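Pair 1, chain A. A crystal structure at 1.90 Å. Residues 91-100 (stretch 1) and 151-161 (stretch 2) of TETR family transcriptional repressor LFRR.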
# COMPACT_ATOMS: atom_id res chain seq x y z
N ARG A 91 16.13 -13.88 -6.60
CA ARG A 91 17.09 -12.78 -6.44
C ARG A 91 16.40 -11.42 -6.57
O ARG A 91 16.70 -10.48 -5.83
CB ARG A 91 18.22 -12.90 -7.45
CG ARG A 91 19.15 -14.09 -7.21
CD ARG A 91 20.46 -13.92 -7.96
NE ARG A 91 20.28 -13.75 -9.39
CZ ARG A 91 20.14 -14.77 -10.25
NH1 ARG A 91 20.16 -16.01 -9.80
NH2 ARG A 91 19.99 -14.54 -11.55
N VAL A 92 15.46 -11.31 -7.51
CA VAL A 92 14.72 -10.07 -7.70
C VAL A 92 13.89 -9.72 -6.48
O VAL A 92 13.91 -8.58 -6.01
CB VAL A 92 13.85 -10.12 -8.96
CG1 VAL A 92 12.82 -8.99 -8.96
CG2 VAL A 92 14.74 -10.06 -10.21
N VAL A 93 13.16 -10.71 -5.96
CA VAL A 93 12.39 -10.53 -4.73
C VAL A 93 13.28 -10.06 -3.58
O VAL A 93 12.96 -9.10 -2.88
CB VAL A 93 11.65 -11.83 -4.32
CG1 VAL A 93 11.02 -11.66 -2.93
CG2 VAL A 93 10.56 -12.19 -5.37
N GLU A 94 14.41 -10.75 -3.38
CA GLU A 94 15.34 -10.36 -2.33
C GLU A 94 15.81 -8.93 -2.50
O GLU A 94 15.84 -8.16 -1.54
CB GLU A 94 16.55 -11.31 -2.30
CG GLU A 94 16.20 -12.69 -1.81
CD GLU A 94 17.28 -13.71 -2.10
OE1 GLU A 94 18.16 -13.43 -2.95
OE2 GLU A 94 17.26 -14.79 -1.49
N SER A 95 16.19 -8.59 -3.72
CA SER A 95 16.71 -7.27 -4.04
C SER A 95 15.74 -6.18 -3.61
O SER A 95 16.16 -5.17 -3.05
CB SER A 95 17.07 -7.15 -5.53
OG SER A 95 15.93 -6.88 -6.35
N GLN A 96 14.45 -6.39 -3.86
CA GLN A 96 13.43 -5.42 -3.45
C GLN A 96 13.08 -5.49 -1.96
O GLN A 96 12.81 -4.46 -1.33
CB GLN A 96 12.15 -5.57 -4.30
CG GLN A 96 12.44 -5.49 -5.79
CD GLN A 96 13.02 -4.14 -6.21
OE1 GLN A 96 12.40 -3.10 -6.03
NE2 GLN A 96 14.22 -4.17 -6.79
N LEU A 97 13.05 -6.69 -1.39
CA LEU A 97 12.78 -6.80 0.04
C LEU A 97 13.84 -6.02 0.83
O LEU A 97 13.54 -5.39 1.85
CB LEU A 97 12.75 -8.27 0.50
CG LEU A 97 12.18 -8.54 1.89
CD1 LEU A 97 10.70 -8.15 2.02
CD2 LEU A 97 12.39 -10.03 2.28
N ASP A 98 15.07 -6.04 0.33
CA ASP A 98 16.19 -5.44 1.05
C ASP A 98 16.15 -3.90 1.04
O ASP A 98 16.94 -3.25 1.71
CB ASP A 98 17.53 -5.96 0.51
CG ASP A 98 17.78 -7.43 0.88
OD1 ASP A 98 17.11 -7.97 1.78
OD2 ASP A 98 18.67 -8.05 0.25
N LEU A 99 15.22 -3.32 0.28
CA LEU A 99 15.04 -1.88 0.30
C LEU A 99 14.48 -1.45 1.66
O LEU A 99 14.68 -0.32 2.08
CB LEU A 99 14.09 -1.41 -0.82
CG LEU A 99 14.48 -1.66 -2.29
CD1 LEU A 99 13.32 -1.41 -3.24
CD2 LEU A 99 15.68 -0.80 -2.67
N GLY A 100 13.77 -2.35 2.33
CA GLY A 100 13.24 -2.06 3.65
C GLY A 100 11.87 -1.40 3.65
O GLY A 100 11.31 -1.09 2.60
N VAL A 151 0.18 -6.78 -8.16
CA VAL A 151 0.24 -7.88 -7.23
C VAL A 151 1.67 -8.05 -6.70
O VAL A 151 1.86 -8.25 -5.52
CB VAL A 151 -0.29 -9.19 -7.85
CG1 VAL A 151 -0.00 -10.40 -6.95
CG2 VAL A 151 -1.80 -9.07 -8.11
N PHE A 152 2.67 -7.93 -7.57
CA PHE A 152 4.04 -8.07 -7.12
C PHE A 152 4.32 -7.08 -6.02
O PHE A 152 4.82 -7.44 -4.96
CB PHE A 152 5.05 -7.84 -8.26
CG PHE A 152 6.47 -7.96 -7.79
CD1 PHE A 152 7.11 -9.20 -7.76
CD2 PHE A 152 7.15 -6.84 -7.31
CE1 PHE A 152 8.42 -9.30 -7.30
CE2 PHE A 152 8.45 -6.95 -6.85
CZ PHE A 152 9.08 -8.18 -6.85
N TRP A 153 3.98 -5.82 -6.24
CA TRP A 153 4.28 -4.79 -5.26
C TRP A 153 3.41 -4.91 -4.01
O TRP A 153 3.85 -4.59 -2.91
CB TRP A 153 4.19 -3.39 -5.90
CG TRP A 153 5.47 -3.10 -6.57
CD1 TRP A 153 5.70 -2.96 -7.90
CD2 TRP A 153 6.76 -3.02 -5.93
NE1 TRP A 153 7.03 -2.75 -8.12
CE2 TRP A 153 7.70 -2.77 -6.93
CE3 TRP A 153 7.19 -3.09 -4.60
CZ2 TRP A 153 9.08 -2.61 -6.66
CZ3 TRP A 153 8.55 -2.93 -4.32
CH2 TRP A 153 9.47 -2.68 -5.36
N ALA A 154 2.17 -5.39 -4.16
CA ALA A 154 1.35 -5.59 -2.98
C ALA A 154 1.93 -6.69 -2.09
O ALA A 154 1.95 -6.57 -0.86
CB ALA A 154 -0.11 -5.87 -3.35
N LEU A 155 2.41 -7.76 -2.72
CA LEU A 155 3.00 -8.85 -1.98
C LEU A 155 4.32 -8.39 -1.35
O LEU A 155 4.63 -8.79 -0.24
CB LEU A 155 3.24 -10.07 -2.87
CG LEU A 155 2.04 -10.89 -3.34
CD1 LEU A 155 2.49 -12.00 -4.31
CD2 LEU A 155 1.32 -11.50 -2.17
N MET A 156 5.09 -7.57 -2.06
CA MET A 156 6.32 -7.05 -1.48
C MET A 156 6.00 -6.30 -0.19
O MET A 156 6.71 -6.42 0.80
CB MET A 156 7.07 -6.14 -2.45
CG MET A 156 7.72 -6.86 -3.64
SD MET A 156 8.87 -8.17 -3.17
CE MET A 156 9.80 -7.33 -1.88
N GLN A 157 4.93 -5.53 -0.20
CA GLN A 157 4.60 -4.73 0.98
C GLN A 157 4.06 -5.58 2.12
O GLN A 157 4.28 -5.27 3.29
CB GLN A 157 3.70 -3.58 0.61
CG GLN A 157 4.44 -2.62 -0.32
CD GLN A 157 3.57 -1.52 -0.84
OE1 GLN A 157 3.36 -0.51 -0.17
NE2 GLN A 157 3.03 -1.71 -2.04
N ALA A 158 3.39 -6.68 1.78
CA ALA A 158 3.04 -7.67 2.79
C ALA A 158 4.34 -8.17 3.42
O ALA A 158 4.41 -8.43 4.63
CB ALA A 158 2.28 -8.82 2.17
N GLY A 159 5.37 -8.31 2.58
CA GLY A 159 6.69 -8.70 3.03
C GLY A 159 7.30 -7.69 3.99
O GLY A 159 7.81 -8.08 5.03
N TYR A 160 7.28 -6.40 3.65
CA TYR A 160 7.84 -5.41 4.58
C TYR A 160 7.09 -5.40 5.90
O TYR A 160 7.69 -5.20 6.96
CB TYR A 160 7.82 -3.99 4.00
CG TYR A 160 8.50 -3.86 2.66
CD1 TYR A 160 9.86 -4.13 2.51
CD2 TYR A 160 7.79 -3.44 1.55
CE1 TYR A 160 10.47 -4.01 1.29
CE2 TYR A 160 8.39 -3.32 0.32
CZ TYR A 160 9.74 -3.61 0.19
OH TYR A 160 10.33 -3.48 -1.04
N GLU A 161 5.78 -5.59 5.85
CA GLU A 161 4.96 -5.60 7.06
C GLU A 161 5.31 -6.80 7.92
O GLU A 161 5.47 -6.67 9.14
CB GLU A 161 3.47 -5.66 6.72
CG GLU A 161 3.00 -4.59 5.75
CD GLU A 161 2.51 -3.34 6.44
OE1 GLU A 161 3.14 -2.93 7.44
OE2 GLU A 161 1.49 -2.78 5.98

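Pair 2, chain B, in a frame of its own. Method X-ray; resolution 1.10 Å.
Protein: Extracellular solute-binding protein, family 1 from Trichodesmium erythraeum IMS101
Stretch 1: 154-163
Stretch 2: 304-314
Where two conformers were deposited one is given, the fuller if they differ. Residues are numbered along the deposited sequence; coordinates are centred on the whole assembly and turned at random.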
# COMPACT_ATOMS: atom_id res chain seq x y z
N GLY B 154 -18.60 -10.70 -4.74
CA GLY B 154 -19.67 -9.99 -5.41
C GLY B 154 -20.31 -8.97 -4.50
O GLY B 154 -20.15 -9.00 -3.28
N MET B 155 -21.07 -8.05 -5.09
CA MET B 155 -21.61 -6.94 -4.30
C MET B 155 -22.57 -7.37 -3.20
O MET B 155 -22.50 -6.84 -2.09
CB MET B 155 -22.29 -5.89 -5.20
CG MET B 155 -21.32 -5.01 -5.98
SD MET B 155 -20.39 -3.83 -4.97
CE MET B 155 -21.52 -2.46 -4.68
N SER B 156 -23.46 -8.31 -3.48
CA SER B 156 -24.43 -8.74 -2.47
C SER B 156 -23.79 -9.34 -1.24
O SER B 156 -24.03 -8.87 -0.11
CB SER B 156 -25.45 -9.72 -3.05
OG SER B 156 -26.45 -10.05 -2.10
N ASP B 157 -22.93 -10.34 -1.44
CA ASP B 157 -22.25 -11.01 -0.33
C ASP B 157 -21.28 -10.02 0.36
O ASP B 157 -21.16 -10.02 1.59
CB ASP B 157 -21.50 -12.27 -0.78
CG ASP B 157 -22.40 -13.48 -1.16
OD1 ASP B 157 -23.62 -13.44 -0.88
OD2 ASP B 157 -21.81 -14.43 -1.77
N ALA B 158 -20.58 -9.17 -0.41
CA ALA B 158 -19.69 -8.19 0.21
C ALA B 158 -20.46 -7.17 1.05
O ALA B 158 -19.97 -6.73 2.09
CB ALA B 158 -18.83 -7.49 -0.81
N GLU B 159 -21.65 -6.77 0.59
CA GLU B 159 -22.47 -5.87 1.38
C GLU B 159 -22.91 -6.50 2.69
O GLU B 159 -22.90 -5.83 3.74
CB GLU B 159 -23.66 -5.36 0.57
CG GLU B 159 -24.52 -4.37 1.32
CD GLU B 159 -25.59 -3.71 0.48
OE1 GLU B 159 -25.42 -3.57 -0.76
OE2 GLU B 159 -26.60 -3.28 1.06
N GLY B 160 -23.27 -7.77 2.68
CA GLY B 160 -23.61 -8.48 3.91
C GLY B 160 -22.46 -8.48 4.89
O GLY B 160 -22.63 -8.24 6.09
N TRP B 161 -21.25 -8.74 4.38
CA TRP B 161 -20.03 -8.68 5.21
C TRP B 161 -19.85 -7.28 5.77
O TRP B 161 -19.63 -7.11 6.98
CB TRP B 161 -18.79 -9.09 4.38
CG TRP B 161 -17.52 -8.86 5.15
CD1 TRP B 161 -16.93 -9.70 6.07
CD2 TRP B 161 -16.71 -7.68 5.14
NE1 TRP B 161 -15.85 -9.10 6.63
CE2 TRP B 161 -15.68 -7.86 6.09
CE3 TRP B 161 -16.77 -6.48 4.44
CZ2 TRP B 161 -14.70 -6.88 6.32
CZ3 TRP B 161 -15.82 -5.52 4.70
CH2 TRP B 161 -14.81 -5.71 5.62
N ALA B 162 -19.96 -6.27 4.92
CA ALA B 162 -19.66 -4.91 5.32
C ALA B 162 -20.66 -4.40 6.36
O ALA B 162 -20.29 -3.65 7.26
CB ALA B 162 -19.61 -4.00 4.12
N LYS B 163 -21.91 -4.82 6.23
CA LYS B 163 -22.96 -4.50 7.22
C LYS B 163 -22.65 -5.05 8.66
O LYS B 163 -22.91 -4.48 9.75
CB LYS B 163 -24.30 -5.02 6.70
CG LYS B 163 -25.52 -4.55 7.47
CD LYS B 163 -26.72 -4.41 6.55
CE LYS B 163 -27.86 -3.71 7.27
NZ LYS B 163 -27.41 -2.45 7.91
N ALA B 304 -14.54 2.33 -7.50
CA ALA B 304 -15.85 3.01 -7.47
C ALA B 304 -16.89 2.15 -6.77
O ALA B 304 -17.72 2.67 -6.00
CB ALA B 304 -16.31 3.36 -8.88
N ASP B 305 -16.86 0.84 -6.99
CA ASP B 305 -17.80 -0.07 -6.33
C ASP B 305 -17.56 -0.10 -4.82
O ASP B 305 -18.50 -0.16 -4.04
CB ASP B 305 -17.70 -1.49 -6.92
CG ASP B 305 -18.40 -1.66 -8.30
OD1 ASP B 305 -19.03 -0.73 -8.80
OD2 ASP B 305 -18.36 -2.78 -8.86
N ALA B 306 -16.30 -0.04 -4.41
CA ALA B 306 -15.97 0.03 -3.00
C ALA B 306 -16.53 1.27 -2.33
O ALA B 306 -17.14 1.21 -1.25
CB ALA B 306 -14.46 -0.08 -2.78
N ILE B 307 -16.37 2.42 -2.97
CA ILE B 307 -16.91 3.68 -2.47
C ILE B 307 -18.44 3.56 -2.32
O ILE B 307 -19.00 3.98 -1.31
CB ILE B 307 -16.48 4.85 -3.36
CG1 ILE B 307 -14.97 5.08 -3.22
CG2 ILE B 307 -17.28 6.10 -3.06
CD1 ILE B 307 -14.38 6.08 -4.21
N LYS B 308 -19.10 3.06 -3.35
CA LYS B 308 -20.56 2.87 -3.32
C LYS B 308 -20.99 1.98 -2.16
O LYS B 308 -21.91 2.31 -1.42
CB LYS B 308 -21.06 2.32 -4.66
CG LYS B 308 -22.56 2.05 -4.70
CD LYS B 308 -22.94 1.36 -6.00
CE LYS B 308 -24.22 0.55 -5.85
NZ LYS B 308 -24.75 0.20 -7.19
N LEU B 309 -20.31 0.84 -2.00
CA LEU B 309 -20.66 -0.09 -0.94
C LEU B 309 -20.48 0.55 0.43
O LEU B 309 -21.34 0.43 1.32
CB LEU B 309 -19.82 -1.38 -1.07
CG LEU B 309 -20.00 -2.41 0.02
CD1 LEU B 309 -19.32 -3.69 -0.39
CD2 LEU B 309 -19.27 -1.99 1.27
N MET B 310 -19.34 1.22 0.63
CA MET B 310 -19.06 1.87 1.90
C MET B 310 -20.13 2.88 2.29
O MET B 310 -20.54 2.97 3.45
CB MET B 310 -17.66 2.48 1.83
CG MET B 310 -16.58 1.39 1.77
SD MET B 310 -14.98 1.89 1.10
CE MET B 310 -13.81 1.71 2.48
N ASP B 311 -20.59 3.64 1.30
CA ASP B 311 -21.66 4.59 1.54
C ASP B 311 -22.96 3.88 1.89
O ASP B 311 -23.65 4.27 2.85
CB ASP B 311 -21.87 5.48 0.31
CG ASP B 311 -23.14 6.34 0.43
OD1 ASP B 311 -23.12 7.32 1.17
OD2 ASP B 311 -24.18 5.98 -0.15
N ARG B 312 -23.27 2.85 1.13
CA ARG B 312 -24.51 2.05 1.40
C ARG B 312 -24.63 1.50 2.83
O ARG B 312 -25.70 1.49 3.43
CB ARG B 312 -24.62 0.90 0.38
CG ARG B 312 -25.82 -0.05 0.47
CD ARG B 312 -27.19 0.61 0.35
NE ARG B 312 -28.37 -0.27 0.40
CZ ARG B 312 -29.61 0.19 0.61
NH1 ARG B 312 -29.80 1.49 0.78
NH2 ARG B 312 -30.64 -0.63 0.66
N VAL B 313 -23.49 1.08 3.39
CA VAL B 313 -23.52 0.50 4.74
C VAL B 313 -23.21 1.50 5.85
O VAL B 313 -23.11 1.11 7.03
CB VAL B 313 -22.59 -0.72 4.85
CG1 VAL B 313 -23.01 -1.79 3.86
CG2 VAL B 313 -21.10 -0.37 4.67
N GLY B 314 -23.03 2.77 5.50
CA GLY B 314 -22.83 3.80 6.51
C GLY B 314 -21.44 3.78 7.17
O GLY B 314 -21.30 4.13 8.35
O HOH W 1 -24.80 -0.94 7.72

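The sharpest difference lies at the matched positions Y160(A) and V313(B). In pair 1, Y160(A) reaches across and its OH donates a hydrogen bond to the backbone O of Q96(A), at 2.7 Å. In pair 2, the side chain of V313(B) makes apolar contacts. CG2 of V313(B) lies 4.0 Å from CB of A162(B), and CG1 of V313(B) lies 3.9 Å from CG of E159(B). No direct hydrogen bond crosses between the stretches of pair 2. Instead, a water accepts from NZ of K163(B) at 3.0 Å and donates to O of V313(B) at 2.7 Å.

The backbones agree closely. Fourteen central residues superpose with an RMSD of 0.6 Å. The helix axes cross at -56° in pair 1 and -46° in pair 2, with closest approaches of 10.5 and 9.9 Å. The buried surface is nearly equal, 454 and 455 Å².

M156(A) and L309(B) occupy the same central position. Both have CA-to-CB bonds pointing sideways, and both side chains end nearer the other helix. CE of M156(A) comes 3.3 Å from N of L97(A) and 3.9 Å from CB of L97(A). L309(B) is a knob among M155(B), A158(B), E159(B) and A162(B). CD2 of L309(B) lies 3.5 Å from CB of A162(B), and CD1 of L309(B) lies 3.9 Å from CB of A158(B).

L97(A) matches E159(B). The leucine makes apolar contact, with CD1 of L97(A) 4.1 Å from CD1 of Y160(A). E159(B) also packs on the matched residue, V313(B), through its CG, and in addition its OE2 forms a salt bridge with NE of R312(B) at 3.6 Å. The arginine matches G159(A), where CD1 of L97(A) lies 4.0 Å from C of G159(A). A CB on G159(A) would sit tightly, 3.2 Å from CD1 of L97(A).

Another exchange involves V93(A) and M155(B). CG2 of V93(A) lies 4.1 Å from CE1 of F152(A), so a small side chain meets a large ring. F152(A) matches D305(B), whose side chain is shorter. In pair 2, M155(B) has the longer side chain: SD of M155(B) lies 4.1 Å from CB of D305(B), and CE of M155(B) lies 4.1 Å from CB of L309(B).

Q96(A) matches A158(B). OE1 of Q96(A) approaches the ring edge of W153(A), 3.0 Å from CH2 of W153(A). W153(A) matches A306(B), which makes no contact across pair 2.

The first stretches end differently. In pair 1 the chain turns from L97(A) to G100(A), whereas the helix of pair 2 continues through K163(B).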